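Local coordinates for A-type flavoprotein (Giardia intestinalis, PDB 2Q9U) that binds flavin mononucleotide and a mu-oxo-diiron centre and, as an O2-scavenging flavodiiron protein, probably passes electrons from the flavin to the irons to reduce oxygen, at residues A[10-13]-A[17-20]; A[43-48]-A[70-75]; A[209-214]-A[247-252]; A[311-316]-A[328-333]; A[332-337]-A[361-366]. All coordinates share one frame; numbering follows the deposited sequence.

Contact 1. Residues A[10-13]-A[17-20]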
# COMPACT_ATOMS: atom_id res chain seq x y z
N ASP A 10 2.48 -25.49 26.05
CA ASP A 10 3.13 -26.65 25.40
C ASP A 10 2.15 -27.30 24.46
O ASP A 10 0.97 -27.43 24.78
CB ASP A 10 3.60 -27.67 26.43
CG ASP A 10 4.57 -27.08 27.42
OD1 ASP A 10 5.43 -26.26 27.00
OD2 ASP A 10 4.46 -27.40 28.62
N GLN A 11 2.63 -27.68 23.29
CA GLN A 11 1.77 -28.07 22.21
C GLN A 11 2.24 -29.41 21.66
O GLN A 11 2.94 -29.48 20.65
CB GLN A 11 1.70 -26.94 21.15
CG GLN A 11 1.02 -25.67 21.72
CD GLN A 11 1.05 -24.48 20.78
OE1 GLN A 11 0.75 -24.60 19.61
NE2 GLN A 11 1.39 -23.30 21.32
N GLU A 12 1.83 -30.48 22.34
CA GLU A 12 2.17 -31.84 21.94
C GLU A 12 1.30 -32.25 20.74
O GLU A 12 0.09 -32.42 20.87
CB GLU A 12 2.02 -32.82 23.12
CG GLU A 12 2.84 -34.12 22.97
CD GLU A 12 2.68 -35.07 24.16
OE1 GLU A 12 1.94 -34.73 25.09
OE2 GLU A 12 3.31 -36.16 24.15
N MET A 13 1.91 -32.39 19.57
CA MET A 13 1.16 -32.65 18.36
C MET A 13 0.84 -34.12 18.18
O MET A 13 -0.29 -34.49 17.81
CB MET A 13 1.89 -32.09 17.17
CG MET A 13 1.49 -30.60 17.01
SD MET A 13 2.36 -29.89 15.69
CE MET A 13 1.64 -30.63 14.22
N VAL A 17 6.10 -35.43 20.65
CA VAL A 17 6.58 -34.47 19.62
C VAL A 17 5.82 -33.16 19.79
O VAL A 17 4.59 -33.14 19.69
CB VAL A 17 6.51 -35.01 18.16
CG1 VAL A 17 7.11 -34.01 17.14
CG2 VAL A 17 7.22 -36.41 18.01
N TYR A 18 6.55 -32.10 20.11
CA TYR A 18 5.96 -30.82 20.49
C TYR A 18 6.29 -29.75 19.47
O TYR A 18 7.43 -29.67 19.00
CB TYR A 18 6.48 -30.38 21.85
CG TYR A 18 6.10 -31.29 23.01
CD1 TYR A 18 6.72 -32.53 23.18
CD2 TYR A 18 5.13 -30.91 23.92
CE1 TYR A 18 6.37 -33.38 24.25
CE2 TYR A 18 4.77 -31.76 25.00
CZ TYR A 18 5.40 -32.97 25.16
OH TYR A 18 5.07 -33.82 26.20
N TRP A 19 5.30 -28.92 19.16
CA TRP A 19 5.53 -27.73 18.34
C TRP A 19 6.17 -26.66 19.20
O TRP A 19 5.62 -26.25 20.23
CB TRP A 19 4.22 -27.24 17.73
CG TRP A 19 4.33 -26.04 16.86
CD1 TRP A 19 4.59 -26.02 15.52
CD2 TRP A 19 4.15 -24.68 17.26
NE1 TRP A 19 4.58 -24.73 15.06
CE2 TRP A 19 4.31 -23.88 16.11
CE3 TRP A 19 3.85 -24.06 18.48
CZ2 TRP A 19 4.18 -22.49 16.13
CZ3 TRP A 19 3.73 -22.66 18.52
CH2 TRP A 19 3.89 -21.89 17.34
N VAL A 20 7.36 -26.22 18.77
CA VAL A 20 8.07 -25.16 19.49
C VAL A 20 8.46 -24.02 18.50
O VAL A 20 9.44 -23.33 18.69
CB VAL A 20 9.30 -25.70 20.24
CG1 VAL A 20 8.86 -26.63 21.43
CG2 VAL A 20 10.30 -26.38 19.29
O HOH W 1 5.41 -27.18 22.86
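Glu12 lays its side chain over one face of the Tyr18 ring. Its CG sits 3.7 Å from the ring centroid, displaced toward the rim, and the carboxylate plane is only 8° from that of the ring. With CG anti to the backbone N (chi1 -158°), the extended chain passes aslant over the ring and brings the carboxylate above its hydroxyl end; OE2 is hydrogen-bonded to Gly16 N. The two form a non-hydrogen-bonded pair of the antiparallel hairpin 12-14/17-24. Flanking bonds run from Trp19 N to Gln11 O (2.8 Å) and from Met13 N to Val17 O (2.8 Å), and a water links Gln11 N to Trp19 O. Beside the Trp19 indole runs the Gln11 amide, its OE1 3.3 Å from Trp19 CE3 and hydrogen-bonded to Arg182, which also makes a cation-pi contact with Trp19. Met13 SD, 3.8 Å from Trp19 CB, makes an oblique Met-aromatic contact with the indole. Backbone bonds thus set the register, while polar groups stacked on or beside aromatic rings have their own partners.

Contact 2. Residues A[43-48]-A[70-75]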
# COMPACT_ATOMS: atom_id res chain seq x y z
N SER A 43 9.22 -25.44 14.30
CA SER A 43 10.35 -26.18 14.84
C SER A 43 9.72 -27.20 15.76
O SER A 43 8.65 -26.94 16.28
CB SER A 43 11.24 -25.25 15.67
OG SER A 43 12.24 -25.99 16.35
N TYR A 44 10.38 -28.34 16.00
CA TYR A 44 9.75 -29.41 16.78
C TYR A 44 10.70 -29.92 17.85
O TYR A 44 11.88 -30.00 17.60
CB TYR A 44 9.31 -30.57 15.87
CG TYR A 44 8.30 -30.09 14.85
CD1 TYR A 44 6.95 -29.96 15.20
CD2 TYR A 44 8.70 -29.67 13.58
CE1 TYR A 44 6.01 -29.47 14.26
CE2 TYR A 44 7.78 -29.18 12.65
CZ TYR A 44 6.44 -29.08 13.01
OH TYR A 44 5.52 -28.60 12.07
N PHE A 45 10.15 -30.26 19.02
CA PHE A 45 10.93 -30.88 20.07
C PHE A 45 10.49 -32.32 20.26
O PHE A 45 9.30 -32.58 20.46
CB PHE A 45 10.80 -30.09 21.37
CG PHE A 45 11.37 -30.84 22.55
CD1 PHE A 45 12.75 -30.88 22.77
CD2 PHE A 45 10.52 -31.57 23.39
CE1 PHE A 45 13.28 -31.64 23.84
CE2 PHE A 45 11.04 -32.31 24.46
CZ PHE A 45 12.41 -32.33 24.70
N ILE A 46 11.45 -33.24 20.21
CA ILE A 46 11.20 -34.67 20.41
C ILE A 46 11.68 -35.07 21.81
O ILE A 46 12.88 -34.99 22.13
CB ILE A 46 11.88 -35.55 19.35
CG1 ILE A 46 11.48 -35.08 17.95
CG2 ILE A 46 11.48 -37.06 19.57
CD1 ILE A 46 12.37 -35.63 16.84
N ASP A 47 10.73 -35.51 22.63
CA ASP A 47 11.02 -35.92 24.01
C ASP A 47 11.53 -37.36 23.95
O ASP A 47 10.73 -38.29 23.95
CB ASP A 47 9.73 -35.84 24.84
CG ASP A 47 9.92 -36.31 26.28
OD1 ASP A 47 11.08 -36.58 26.68
OD2 ASP A 47 8.90 -36.40 27.00
N ASP A 48 12.85 -37.54 23.91
CA ASP A 48 13.40 -38.89 23.90
C ASP A 48 14.65 -38.92 24.81
O ASP A 48 14.97 -37.93 25.48
CB ASP A 48 13.72 -39.36 22.47
CG ASP A 48 13.51 -40.86 22.28
OD1 ASP A 48 13.69 -41.65 23.25
OD2 ASP A 48 13.16 -41.26 21.15
N ALA A 70 12.62 -24.42 26.10
CA ALA A 70 12.93 -24.50 27.54
C ALA A 70 11.74 -24.97 28.36
O ALA A 70 11.90 -25.57 29.43
CB ALA A 70 13.42 -23.13 28.06
N ALA A 71 10.52 -24.71 27.87
CA ALA A 71 9.34 -25.16 28.58
C ALA A 71 9.23 -26.68 28.53
O ALA A 71 8.70 -27.29 29.45
CB ALA A 71 8.08 -24.51 28.03
N CYS A 72 9.77 -27.27 27.46
CA CYS A 72 9.83 -28.72 27.28
C CYS A 72 11.06 -29.37 27.92
O CYS A 72 10.96 -30.49 28.44
CB CYS A 72 9.86 -29.07 25.80
SG CYS A 72 8.32 -28.69 24.92
N CYS A 73 12.21 -28.71 27.82
CA CYS A 73 13.47 -29.30 28.25
C CYS A 73 14.48 -28.18 28.47
O CYS A 73 14.60 -27.30 27.63
CB CYS A 73 13.98 -30.22 27.15
SG CYS A 73 15.46 -31.13 27.52
N PRO A 74 15.27 -28.22 29.59
CA PRO A 74 16.31 -27.21 29.75
C PRO A 74 17.24 -27.20 28.54
O PRO A 74 17.52 -28.27 27.99
CB PRO A 74 17.08 -27.69 30.98
CG PRO A 74 16.03 -28.42 31.80
CD PRO A 74 15.25 -29.18 30.71
N LEU A 75 17.68 -26.02 28.12
CA LEU A 75 18.50 -25.91 26.90
C LEU A 75 19.78 -26.72 26.98
O LEU A 75 20.20 -27.28 25.97
CB LEU A 75 18.82 -24.47 26.55
CG LEU A 75 17.60 -23.58 26.27
CD1 LEU A 75 18.10 -22.20 25.98
CD2 LEU A 75 16.69 -24.12 25.11
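Phe45 turns one face of its ring to Cys72 and meets Cys73 at an oblique angle, so a single phenyl group spans two consecutive residues where the chain passes from helix 62-72 into a loop. Over the face it is the methylene of Cys72 that does the touching: CB stands 3.9 Å from the ring centroid, 27° off the normal and displaced toward the rim, with Phe45 CD2 its nearest atom at 3.5 Å. The sulfur lies farther out, Cys72 SG being 4.8 Å from the centroid and 45° off the normal, an oblique sulfur-aromatic contact. Farther round the ring, Cys73 CB approaches Phe45 CZ at 3.6 Å, and its own SG is again oblique, 5.3 Å from the centroid. The phenylalanine reaches the helix because its CG is anti to the backbone N (chi1 169°), which carries the ring out toward both cysteines. No hydrogen bond crosses. Phe45 belongs to strand 39-46, which lies between strands 17-24 and 52-54 in the mixed sheet of the beta-lactamase-like domain. Val20 and Ile78 also touch the phenylalanine, and helix 62-72 lies on the face bearing Phe45 and Tyr18, where Cys72 also touches Tyr18.

Contact 3. Residues A[209-214]-A[247-252]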
# COMPACT_ATOMS: atom_id res chain seq x y z
N ALA A 209 11.20 -31.80 -11.26
CA ALA A 209 12.04 -33.00 -11.38
C ALA A 209 12.54 -33.41 -9.99
O ALA A 209 12.51 -34.60 -9.63
CB ALA A 209 13.20 -32.73 -12.32
N GLN A 210 12.94 -32.43 -9.20
CA GLN A 210 13.42 -32.68 -7.84
C GLN A 210 12.27 -33.19 -6.96
O GLN A 210 12.48 -34.07 -6.14
CB GLN A 210 14.09 -31.44 -7.25
CG GLN A 210 15.43 -31.05 -7.95
CD GLN A 210 15.27 -30.24 -9.25
OE1 GLN A 210 14.16 -29.98 -9.74
NE2 GLN A 210 16.41 -29.81 -9.80
N MET A 211 11.06 -32.69 -7.18
CA MET A 211 9.88 -33.23 -6.48
C MET A 211 9.56 -34.69 -6.83
O MET A 211 9.18 -35.47 -5.94
CB MET A 211 8.64 -32.34 -6.69
CG MET A 211 7.37 -32.87 -5.97
SD MET A 211 7.53 -32.86 -4.15
CE MET A 211 7.54 -31.09 -3.86
N ARG A 212 9.74 -35.05 -8.11
CA ARG A 212 9.55 -36.44 -8.56
C ARG A 212 10.49 -37.36 -7.77
O ARG A 212 10.05 -38.40 -7.26
CB ARG A 212 9.78 -36.57 -10.07
CG ARG A 212 8.60 -36.08 -10.93
CD ARG A 212 8.68 -36.59 -12.39
NE ARG A 212 9.91 -36.17 -13.07
CZ ARG A 212 10.10 -35.00 -13.67
NH1 ARG A 212 9.16 -34.07 -13.69
NH2 ARG A 212 11.27 -34.75 -14.26
N LYS A 213 11.75 -36.93 -7.62
CA LYS A 213 12.79 -37.69 -6.89
C LYS A 213 12.40 -37.86 -5.44
O LYS A 213 12.50 -38.95 -4.86
CB LYS A 213 14.17 -37.00 -7.01
CG LYS A 213 14.87 -36.50 -5.68
CD LYS A 213 14.51 -35.01 -5.20
CE LYS A 213 15.71 -34.22 -4.71
NZ LYS A 213 16.71 -33.62 -5.76
N ALA A 214 11.94 -36.77 -4.84
CA ALA A 214 11.66 -36.72 -3.43
C ALA A 214 10.46 -37.62 -3.16
O ALA A 214 10.48 -38.39 -2.21
CB ALA A 214 11.39 -35.27 -2.99
N ASP A 247 2.19 -34.78 -6.41
CA ASP A 247 2.39 -35.85 -7.41
C ASP A 247 1.93 -35.43 -8.81
O ASP A 247 2.68 -35.60 -9.78
CB ASP A 247 1.69 -37.14 -6.98
CG ASP A 247 2.02 -38.30 -7.91
OD1 ASP A 247 3.22 -38.61 -8.03
OD2 ASP A 247 1.09 -38.86 -8.55
N ARG A 248 0.72 -34.89 -8.91
CA ARG A 248 0.21 -34.39 -10.18
C ARG A 248 1.12 -33.30 -10.70
O ARG A 248 1.57 -33.35 -11.85
CB ARG A 248 -1.23 -33.90 -10.07
CG ARG A 248 -2.29 -35.01 -10.04
CD ARG A 248 -3.72 -34.43 -10.06
NE ARG A 248 -3.91 -33.43 -9.00
CZ ARG A 248 -4.43 -33.69 -7.79
NH1 ARG A 248 -4.81 -34.93 -7.48
NH2 ARG A 248 -4.55 -32.72 -6.90
N TRP A 249 1.43 -32.31 -9.86
CA TRP A 249 2.28 -31.21 -10.30
C TRP A 249 3.65 -31.68 -10.78
O TRP A 249 4.13 -31.23 -11.83
CB TRP A 249 2.42 -30.12 -9.21
CG TRP A 249 3.57 -29.20 -9.52
CD1 TRP A 249 3.64 -28.30 -10.56
CD2 TRP A 249 4.82 -29.14 -8.83
NE1 TRP A 249 4.86 -27.67 -10.54
CE2 TRP A 249 5.61 -28.16 -9.50
CE3 TRP A 249 5.36 -29.81 -7.71
CZ2 TRP A 249 6.91 -27.84 -9.07
CZ3 TRP A 249 6.67 -29.50 -7.29
CH2 TRP A 249 7.43 -28.51 -7.98
N SER A 250 4.29 -32.60 -10.04
CA SER A 250 5.62 -33.11 -10.43
C SER A 250 5.59 -33.78 -11.82
O SER A 250 6.61 -33.85 -12.50
CB SER A 250 6.19 -34.09 -9.41
OG SER A 250 5.39 -35.27 -9.32
N LYS A 251 4.40 -34.25 -12.21
CA LYS A 251 4.19 -34.91 -13.50
C LYS A 251 3.54 -33.98 -14.56
O LYS A 251 3.26 -34.40 -15.69
CB LYS A 251 3.36 -36.17 -13.26
CG LYS A 251 4.09 -37.24 -12.45
CD LYS A 251 3.13 -38.32 -12.02
CE LYS A 251 3.88 -39.46 -11.37
NZ LYS A 251 2.94 -40.29 -10.60
N GLY A 252 3.31 -32.73 -14.19
CA GLY A 252 2.69 -31.78 -15.11
C GLY A 252 1.22 -32.06 -15.37
O GLY A 252 0.66 -31.64 -16.40
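Met211 packs against Trp249 and Ser250 where two helices, 208-219 and 236-250, meet close to the end of the second, which finishes in a Schellman motif at Gly252. The backbones come near enough for the CA atoms of Arg212 and Ser250 to lie 5.5 Å apart, consistent with the small serine side chain at the crossing. On the buried side, Met211 crosses the indole at about a right angle, its CB 3.5 Å from Trp249 CZ3. Its chain bends at chi2 and chi3, which brings CE back to the ring edge, in plane with it. CG of the same methionine rests 3.8 Å from Ser250 CB. Leu204 of helix 189-204 touches both Met211 and Trp249, while His254 meets the tryptophan edge-to-face. Ser250 OG is turned inward to its own helix and donates to Asp247 O (2.8 Å), which satisfies the hydroxyl within this closely packed region.

The outer side is looser. Arg212 is exposed; its aliphatic part lies along the serine, CG 3.5 Å from Ser250 CB, before the bend at chi3 (-59°) swings the guanidinium round to the helix end. Lys251, also exposed, reaches back to form a salt bridge with Asp247 one turn earlier in the chain. Arg212 NH1 donates a hydrogen bond of 2.8 Å to Ser250 O, nearly straight in line with the carbonyl and only 4° out of the guanidinium plane.

Contact 4. Residues A[311-316]-A[328-333]. With FMN (flavin mononucleotide), chain F.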
# COMPACT_ATOMS: atom_id res chain seq x y z
N VAL A 311 -2.79 -19.23 -21.05
CA VAL A 311 -2.64 -17.86 -20.52
C VAL A 311 -2.64 -16.81 -21.64
O VAL A 311 -2.38 -17.11 -22.81
CB VAL A 311 -1.33 -17.69 -19.67
CG1 VAL A 311 -1.37 -18.59 -18.44
CG2 VAL A 311 -0.02 -17.94 -20.51
N ALA A 312 -2.94 -15.58 -21.25
CA ALA A 312 -2.68 -14.42 -22.12
C ALA A 312 -1.98 -13.31 -21.32
O ALA A 312 -2.28 -13.11 -20.13
CB ALA A 312 -3.99 -13.91 -22.75
N PHE A 313 -1.03 -12.63 -21.97
CA PHE A 313 -0.38 -11.47 -21.40
C PHE A 313 -0.59 -10.26 -22.30
O PHE A 313 -0.49 -10.35 -23.54
CB PHE A 313 1.11 -11.71 -21.22
CG PHE A 313 1.44 -12.52 -19.98
CD1 PHE A 313 1.16 -13.90 -19.93
CD2 PHE A 313 2.02 -11.92 -18.88
CE1 PHE A 313 1.46 -14.67 -18.80
CE2 PHE A 313 2.36 -12.69 -17.73
CZ PHE A 313 2.06 -14.06 -17.69
N ALA A 314 -0.86 -9.12 -21.68
CA ALA A 314 -1.24 -7.94 -22.44
C ALA A 314 -0.69 -6.69 -21.81
O ALA A 314 -0.55 -6.60 -20.60
CB ALA A 314 -2.74 -7.86 -22.56
N SER A 315 -0.38 -5.72 -22.66
CA SER A 315 0.08 -4.40 -22.23
C SER A 315 -0.05 -3.41 -23.38
O SER A 315 0.21 -3.79 -24.53
CB SER A 315 1.57 -4.48 -21.82
OG SER A 315 2.12 -3.20 -21.57
N PRO A 316 -0.41 -2.14 -23.08
CA PRO A 316 -0.14 -1.12 -24.09
C PRO A 316 1.35 -0.88 -24.26
O PRO A 316 2.17 -1.28 -23.41
CB PRO A 316 -0.83 0.14 -23.52
CG PRO A 316 -0.87 -0.07 -22.05
CD PRO A 316 -1.09 -1.59 -21.90
N ALA A 328 7.93 -7.43 -15.16
CA ALA A 328 8.21 -8.10 -13.88
C ALA A 328 7.47 -9.43 -13.82
O ALA A 328 8.06 -10.47 -13.46
CB ALA A 328 7.84 -7.19 -12.70
N ALA A 329 6.19 -9.42 -14.23
CA ALA A 329 5.36 -10.63 -14.15
C ALA A 329 5.94 -11.71 -15.05
O ALA A 329 6.04 -12.87 -14.65
CB ALA A 329 3.92 -10.34 -14.52
N LEU A 330 6.39 -11.31 -16.24
CA LEU A 330 7.04 -12.26 -17.15
C LEU A 330 8.37 -12.81 -16.64
O LEU A 330 8.61 -14.01 -16.74
CB LEU A 330 7.17 -11.68 -18.56
CG LEU A 330 5.87 -11.60 -19.37
CD1 LEU A 330 6.09 -10.67 -20.55
CD2 LEU A 330 5.44 -12.99 -19.90
N ASN A 331 9.23 -11.94 -16.10
CA ASN A 331 10.47 -12.38 -15.42
C ASN A 331 10.17 -13.47 -14.39
O ASN A 331 10.82 -14.53 -14.34
CB ASN A 331 11.17 -11.17 -14.76
CG ASN A 331 12.26 -11.59 -13.74
OD1 ASN A 331 11.95 -12.15 -12.68
ND2 ASN A 331 13.52 -11.27 -14.03
N TYR A 332 9.16 -13.20 -13.55
CA TYR A 332 8.86 -14.07 -12.43
C TYR A 332 8.37 -15.42 -12.96
O TYR A 332 8.86 -16.48 -12.52
CB TYR A 332 7.77 -13.45 -11.54
CG TYR A 332 7.68 -14.09 -10.19
CD1 TYR A 332 8.83 -14.28 -9.40
CD2 TYR A 332 6.47 -14.50 -9.68
CE1 TYR A 332 8.72 -14.88 -8.11
CE2 TYR A 332 6.35 -15.06 -8.41
CZ TYR A 332 7.48 -15.24 -7.63
OH TYR A 332 7.37 -15.81 -6.35
N VAL A 333 7.42 -15.38 -13.90
CA VAL A 333 6.84 -16.58 -14.48
C VAL A 333 7.88 -17.42 -15.26
O VAL A 333 7.87 -18.67 -15.18
CB VAL A 333 5.59 -16.20 -15.35
CG1 VAL A 333 5.23 -17.32 -16.29
CG2 VAL A 333 4.40 -15.87 -14.43
N1 FMN F . 2.37 4.37 -27.93
C2 FMN F . 3.34 3.88 -28.75
O2 FMN F . 3.03 3.35 -29.83
N3 FMN F . 4.67 4.01 -28.38
C4 FMN F . 5.04 4.59 -27.18
O4 FMN F . 6.22 4.54 -26.86
C4A FMN F . 4.03 5.08 -26.32
N5 FMN F . 4.33 5.70 -25.11
C5A FMN F . 3.29 6.18 -24.32
C6 FMN F . 3.57 6.80 -23.10
C7 FMN F . 2.54 7.29 -22.28
C7M FMN F . 2.91 8.13 -21.09
C8 FMN F . 1.21 7.15 -22.68
C8M FMN F . 0.06 7.56 -21.79
C9 FMN F . 0.92 6.54 -23.90
C9A FMN F . 1.95 6.05 -24.72
N10 FMN F . 1.66 5.42 -25.93
C10 FMN F . 2.69 4.97 -26.73
C1' FMN F . 0.25 5.25 -26.42
C2' FMN F . -0.48 4.12 -25.70
O2' FMN F . 0.06 2.83 -26.01
C3' FMN F . -1.95 4.29 -26.06
O3' FMN F . -2.43 5.40 -25.32
C4' FMN F . -2.83 3.10 -25.75
O4' FMN F . -4.11 3.28 -26.35
C5' FMN F . -3.04 2.92 -24.25
O5' FMN F . -3.68 1.67 -24.01
P FMN F . -4.60 1.52 -22.73
O1P FMN F . -4.80 0.03 -22.54
O2P FMN F . -3.86 2.13 -21.57
O3P FMN F . -5.93 2.22 -22.91
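In the beta-alpha-beta unit made by strand 310-314, helix 324-336 and strand 344-350, Phe313 is the strand residue that meets the helix. Leu330 comes over one face of its ring: CD2 is 3.9 Å from the centroid, 17° off the normal, with Phe313 CD2 its nearest ring atom at 3.7 Å. The two side chains overlap while pointing opposite ways. At the edge, near the ring plane, stand Ala329 CB, 4.3 Å from Phe313 CE2, and Val333 CG2, 4.4 Å from Phe313 CZ. Phenylalanine CG lies anti to the carbonyl carbon (chi1 -80°), which sends the ring off the strand into this helical surface. The axes of strand 311-314 and helix 328-333 approach to 10.8 Å, with their directions 145° apart, as expected where the chain doubles back in a flavodoxin-like fold, with strand 310-314 central in the five-stranded parallel sheet. Ile360 and Leu364 of helix 356-367 pack on Phe313 and Leu330 respectively. Beyond the strand's C-terminal end the chain enters the flavin site: Pro316 CB lies 3.3 Å from O5' of the flavin mononucleotide, and Ser315 OG donates to Pro316 O at 2.7 Å while also bonding Met323 N.

Contact 5. Residues A[332-337]-A[361-366]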
# COMPACT_ATOMS: atom_id res chain seq x y z
N TYR A 332 9.16 -13.20 -13.55
CA TYR A 332 8.86 -14.07 -12.43
C TYR A 332 8.37 -15.42 -12.96
O TYR A 332 8.86 -16.48 -12.52
CB TYR A 332 7.77 -13.45 -11.54
CG TYR A 332 7.68 -14.09 -10.19
CD1 TYR A 332 8.83 -14.28 -9.40
CD2 TYR A 332 6.47 -14.50 -9.68
CE1 TYR A 332 8.72 -14.88 -8.11
CE2 TYR A 332 6.35 -15.06 -8.41
CZ TYR A 332 7.48 -15.24 -7.63
OH TYR A 332 7.37 -15.81 -6.35
N VAL A 333 7.42 -15.38 -13.90
CA VAL A 333 6.84 -16.58 -14.48
C VAL A 333 7.88 -17.42 -15.26
O VAL A 333 7.87 -18.67 -15.18
CB VAL A 333 5.59 -16.20 -15.35
CG1 VAL A 333 5.23 -17.32 -16.29
CG2 VAL A 333 4.40 -15.87 -14.43
N ARG A 334 8.76 -16.73 -15.99
CA ARG A 334 9.87 -17.36 -16.71
C ARG A 334 10.77 -18.13 -15.73
O ARG A 334 11.05 -19.31 -15.96
CB ARG A 334 10.70 -16.32 -17.48
CG ARG A 334 11.98 -16.88 -18.19
CD ARG A 334 12.77 -15.76 -18.92
NE ARG A 334 13.61 -14.97 -17.99
CZ ARG A 334 13.51 -13.67 -17.74
NH1 ARG A 334 12.58 -12.92 -18.34
NH2 ARG A 334 14.35 -13.10 -16.87
N GLY A 335 11.19 -17.47 -14.65
CA GLY A 335 12.08 -18.07 -13.64
C GLY A 335 11.46 -19.31 -13.02
O GLY A 335 12.16 -20.30 -12.72
N LEU A 336 10.15 -19.27 -12.81
CA LEU A 336 9.44 -20.39 -12.19
C LEU A 336 8.97 -21.46 -13.17
O LEU A 336 8.47 -22.48 -12.73
CB LEU A 336 8.28 -19.85 -11.32
CG LEU A 336 8.70 -19.12 -10.03
CD1 LEU A 336 7.55 -18.23 -9.48
CD2 LEU A 336 9.22 -20.08 -8.94
N THR A 337 9.12 -21.23 -14.47
CA THR A 337 8.78 -22.20 -15.56
C THR A 337 7.29 -22.59 -15.65
O THR A 337 6.93 -23.54 -16.35
CB THR A 337 9.66 -23.53 -15.51
OG1 THR A 337 9.19 -24.40 -14.46
CG2 THR A 337 11.14 -23.22 -15.30
N VAL A 361 5.35 -11.35 -26.98
CA VAL A 361 5.45 -12.60 -27.77
C VAL A 361 6.86 -13.20 -27.68
O VAL A 361 7.01 -14.41 -27.44
CB VAL A 361 5.03 -12.37 -29.26
CG1 VAL A 361 5.60 -13.49 -30.21
CG2 VAL A 361 3.46 -12.24 -29.41
N ALA A 362 7.89 -12.38 -27.87
CA ALA A 362 9.27 -12.87 -27.83
C ALA A 362 9.59 -13.44 -26.45
O ALA A 362 10.22 -14.52 -26.32
CB ALA A 362 10.25 -11.76 -28.20
N GLU A 363 9.13 -12.74 -25.40
CA GLU A 363 9.40 -13.20 -24.05
C GLU A 363 8.64 -14.50 -23.76
O GLU A 363 9.21 -15.43 -23.18
CB GLU A 363 9.10 -12.09 -23.03
CG GLU A 363 9.23 -12.52 -21.56
CD GLU A 363 10.61 -12.97 -21.13
OE1 GLU A 363 11.63 -12.60 -21.76
OE2 GLU A 363 10.68 -13.68 -20.10
N LEU A 364 7.38 -14.57 -24.17
CA LEU A 364 6.59 -15.82 -23.99
C LEU A 364 7.21 -17.02 -24.71
O LEU A 364 7.29 -18.13 -24.18
CB LEU A 364 5.16 -15.63 -24.48
CG LEU A 364 4.27 -14.73 -23.64
CD1 LEU A 364 3.00 -14.50 -24.45
CD2 LEU A 364 3.91 -15.42 -22.33
N ARG A 365 7.66 -16.77 -25.94
CA ARG A 365 8.16 -17.83 -26.82
C ARG A 365 9.59 -18.24 -26.45
O ARG A 365 9.84 -19.43 -26.26
CB ARG A 365 8.06 -17.36 -28.27
CG ARG A 365 8.48 -18.39 -29.34
CD ARG A 365 8.61 -17.72 -30.69
NE ARG A 365 9.67 -16.72 -30.67
CZ ARG A 365 9.66 -15.54 -31.29
NH1 ARG A 365 8.64 -15.13 -32.02
NH2 ARG A 365 10.70 -14.75 -31.13
N ASP A 366 10.51 -17.28 -26.37
CA ASP A 366 11.93 -17.57 -26.16
C ASP A 366 12.36 -17.62 -24.69
O ASP A 366 13.27 -18.37 -24.33
CB ASP A 366 12.82 -16.57 -26.93
CG ASP A 366 12.51 -16.55 -28.43
OD1 ASP A 366 11.96 -17.55 -28.96
OD2 ASP A 366 12.81 -15.52 -29.07
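Helices 324-336 and 356-367 lie side by side with Arg334 and Leu364 as the nearest pair, their CA atoms 8.1 Å apart, and a wider pi-type turn marks the second helix at 363-366. Both are helices of the flavodoxin-like domain that pack with its parallel sheet, and near the surface a salt bridge joins them. Arg334 and Glu363 cross at about a right angle, and their guanidinium and carboxylate planes are 77° apart. In the arginine, with CG anti to the backbone nitrogen, an extended start carries Arg334 CD to 3.2 Å from Glu363 OE2, and the bend at chi3 (80°) then turns the guanidinium back to the same oxygen. The glutamate bends at chi2 (62°) to bring that oxygen across from its own helix. The bridge is one nitrogen to one oxygen: the other carboxylate oxygen, Glu363 OE1, stays 3.6 Å from Arg334 NH1. The other terminal nitrogen, NH2, has a weak hydrogen bond to Thr321 OG1 of a neighbouring subunit, whose Pro324 and Asn319 pack on Tyr332 and Leu336, so this end of the helix also lies at a subunit interface. Leu330, earlier in helix 324-336, packs on Glu363 and Leu364. In the bond between helices, Arg334 NH1 donates to Glu363 OE2 at 2.7 Å, in the guanidinium plane but from above the carboxylate plane.

Contacts 1 to 4 follow in series from the beta-lactamase-like part to the flavodoxin-like part, and contact 5 begins on the segment where contact 4 ends. Contacts 1 and 2, with centres 9 Å apart, share one mixed sheet, where strands 17-24 and 39-46 are neighbours joined by backbone bonds. Contact 3 is a helix pair about 31 Å from contact 1 and 25 Å from contact 4, centre to centre. Contacts 4 and 5, 8 Å apart, both use helix 324-336 and touch a neighbouring subunit, another copy of the protein. They lie across the chain's centre from contacts 1 and 2, matching the division between the diiron-holding and flavin-holding folds.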